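Local coordinates for membrane lipoprotein family protein (Aeropyrum pernix, PDB 4PEV) that probably serves as the solute-binding component of an ABC transporter, capturing adenosine for uptake into the cell, at residues C[168-173]-C[277-282]. Numbering follows the deposited sequence.
Sequences IIAADI and FSIGQD. With ADN (adenosine), chain F.
Helix 159-181 packs against the second sheet of this two-sheet periplasmic-binding-protein fold at A170, I173, F277 and I279, and the same strand, 277-282, ends at the adenosine pocket. Two apolar touches define the interface. The terminal methyl CD1 of I279 lies 3.9 Å from the CB of A170; I279 carries CG1 anti to its carbonyl carbon (chi1 -54°), and the branch then runs extended to the helix (chi2 -176°). One helical turn further along, I173 places the methyl CG2 3.8 Å from CD2 of F277, approaching the ring at an oblique angle. A170 offers only its CB methyl, so the I279 branch has to bridge most of the 8.3 Å between the CA atoms of A170 and I279. V250 of the neighbouring strand touches A170, I173 and I279, extending this layer, while W372 meets the F277 ring. At the far end of the strand D282 grips the ribose with both carboxylate oxygens: O3' donates to OD1 at 2.5 Å and O5' donates to OD2 at 2.9 Å. With an alanine at D282, the 3' and 5' hydroxyls would probably lose their carboxylate acceptors, and the sugar would be freer to shift in the pocket. Apolar where F277 and I279 face the helix, and acidic where D282 meets the ligand, the strand thus links a buried hydrophobic layer to a two-pronged hold on the nucleoside sugar.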
loop_
_atom_site.group_PDB
_atom_site.type_symbol
_atom_site.label_atom_id
_atom_site.label_comp_id
_atom_site.label_asym_id
_atom_site.label_seq_id
_atom_site.Cartn_x
_atom_site.Cartn_y
_atom_site.Cartn_z
ATOM N N ILE C 168 5.597 2.609 -13.862
ATOM C CA ILE C 168 5.690 2.244 -15.276
ATOM C C ILE C 168 4.305 2.197 -15.888
ATOM O O ILE C 168 4.083 2.759 -16.952
ATOM C CB ILE C 168 6.396 0.879 -15.465
ATOM C CG1 ILE C 168 7.901 1.035 -15.280
ATOM C CG2 ILE C 168 6.148 0.289 -16.844
ATOM C CD1 ILE C 168 8.571 -0.269 -14.925
ATOM N N ILE C 169 3.376 1.537 -15.207
ATOM C CA ILE C 169 2.011 1.388 -15.712
ATOM C C ILE C 169 1.300 2.734 -15.895
ATOM O O ILE C 169 0.636 2.969 -16.912
ATOM C CB ILE C 169 1.147 0.527 -14.769
ATOM C CG1 ILE C 169 1.695 -0.903 -14.662
ATOM C CG2 ILE C 169 -0.315 0.516 -15.237
ATOM C CD1 ILE C 169 1.503 -1.731 -15.917
ATOM N N ALA C 170 1.429 3.603 -14.903
ATOM C CA ALA C 170 0.715 4.859 -14.908
ATOM C C ALA C 170 1.311 5.786 -15.949
ATOM O O ALA C 170 0.602 6.530 -16.603
ATOM C CB ALA C 170 0.767 5.491 -13.530
ATOM N N ALA C 171 2.623 5.746 -16.108
ATOM C CA ALA C 171 3.252 6.506 -17.175
ATOM C C ALA C 171 2.724 6.049 -18.518
ATOM O O ALA C 171 2.566 6.852 -19.430
ATOM C CB ALA C 171 4.768 6.355 -17.138
ATOM N N ASP C 172 2.451 4.758 -18.630
ATOM C CA ASP C 172 2.015 4.181 -19.888
ATOM C C ASP C 172 0.577 4.520 -20.179
ATOM O O ASP C 172 0.231 4.819 -21.320
ATOM C CB ASP C 172 2.178 2.663 -19.879
ATOM C CG ASP C 172 1.732 2.027 -21.178
ATOM O OD1 ASP C 172 2.333 2.320 -22.252
ATOM O OD2 ASP C 172 0.766 1.231 -21.116
ATOM N N ILE C 173 -0.261 4.467 -19.154
ATOM C CA ILE C 173 -1.669 4.807 -19.305
ATOM C C ILE C 173 -1.815 6.279 -19.635
ATOM O O ILE C 173 -2.672 6.652 -20.422
ATOM C CB ILE C 173 -2.462 4.500 -18.034
ATOM C CG1 ILE C 173 -2.519 2.991 -17.802
ATOM C CG2 ILE C 173 -3.871 5.074 -18.124
ATOM C CD1 ILE C 173 -3.166 2.594 -16.485
ATOM N N PHE C 277 -8.046 7.494 -14.693
ATOM C CA PHE C 277 -8.047 6.190 -14.040
ATOM C C PHE C 277 -7.398 6.239 -12.667
ATOM O O PHE C 277 -6.519 7.058 -12.425
ATOM C CB PHE C 277 -7.305 5.177 -14.908
ATOM C CG PHE C 277 -7.962 4.922 -16.228
ATOM C CD1 PHE C 277 -9.002 4.013 -16.333
ATOM C CD2 PHE C 277 -7.540 5.591 -17.370
ATOM C CE1 PHE C 277 -9.615 3.784 -17.557
ATOM C CE2 PHE C 277 -8.149 5.365 -18.595
ATOM C CZ PHE C 277 -9.186 4.460 -18.685
ATOM N N SER C 278 -7.839 5.352 -11.778
ATOM C CA SER C 278 -7.288 5.261 -10.444
ATOM C C SER C 278 -6.508 3.958 -10.319
ATOM O O SER C 278 -6.740 3.004 -11.064
ATOM C CB SER C 278 -8.408 5.303 -9.395
ATOM O OG SER C 278 -9.103 6.542 -9.390
ATOM N N ILE C 279 -5.586 3.928 -9.365
ATOM C CA ILE C 279 -4.804 2.740 -9.049
ATOM C C ILE C 279 -4.856 2.427 -7.540
ATOM O O ILE C 279 -4.467 3.253 -6.709
ATOM C CB ILE C 279 -3.345 2.915 -9.504
ATOM C CG1 ILE C 279 -3.325 3.305 -10.998
ATOM C CG2 ILE C 279 -2.535 1.653 -9.194
ATOM C CD1 ILE C 279 -1.947 3.426 -11.634
ATOM N N GLY C 280 -5.337 1.226 -7.207
ATOM C CA GLY C 280 -5.539 0.812 -5.823
ATOM C C GLY C 280 -4.260 0.417 -5.126
ATOM O O GLY C 280 -3.251 0.149 -5.772
ATOM N N GLN C 281 -4.294 0.392 -3.801
ATOM C CA GLN C 281 -3.135 -0.035 -3.029
ATOM C C GLN C 281 -3.548 -0.848 -1.809
ATOM O O GLN C 281 -4.584 -0.575 -1.196
ATOM C CB GLN C 281 -2.274 1.171 -2.614
ATOM C CG GLN C 281 -0.983 0.851 -1.863
ATOM C CD GLN C 281 -0.083 -0.165 -2.567
ATOM O OE1 GLN C 281 0.168 -0.086 -3.782
ATOM N NE2 GLN C 281 0.418 -1.132 -1.796
ATOM N N ASP C 282 -2.717 -1.848 -1.500
ATOM C CA ASP C 282 -2.780 -2.699 -0.298
ATOM C C ASP C 282 -3.627 -3.904 -0.617
ATOM O O ASP C 282 -3.082 -4.995 -0.792
ATOM C CB ASP C 282 -3.227 -1.945 0.974
ATOM C CG ASP C 282 -2.243 -0.843 1.372
ATOM O OD1 ASP C 282 -1.020 -1.126 1.287
ATOM O OD2 ASP C 282 -2.669 0.289 1.754
HETATM O "O5'" ADN F . -2.549 3.149 1.758
HETATM C "C5'" ADN F . -1.180 3.336 1.350
HETATM C "C4'" ADN F . -0.128 3.071 2.432
HETATM O "O4'" ADN F . -0.217 4.008 3.509
HETATM C "C3'" ADN F . -0.165 1.710 3.121
HETATM O "O3'" ADN F . 0.442 0.684 2.329
HETATM C "C2'" ADN F . 0.571 1.993 4.426
HETATM O "O2'" ADN F . 1.998 1.941 4.293
HETATM C "C1'" ADN F . 0.149 3.403 4.746
HETATM N N9 ADN F . -1.029 3.419 5.634
HETATM C C8 ADN F . -2.326 3.246 5.286
HETATM N N7 ADN F . -3.144 3.341 6.368
HETATM C C5 ADN F . -2.347 3.590 7.428
HETATM C C6 ADN F . -2.522 3.803 8.880
HETATM N N6 ADN F . -3.755 3.764 9.419
HETATM N N1 ADN F . -1.421 4.023 9.640
HETATM C C2 ADN F . -0.176 4.053 9.118
HETATM N N3 ADN F . 0.060 3.867 7.813
HETATM C C4 ADN F . -0.957 3.633 6.939
#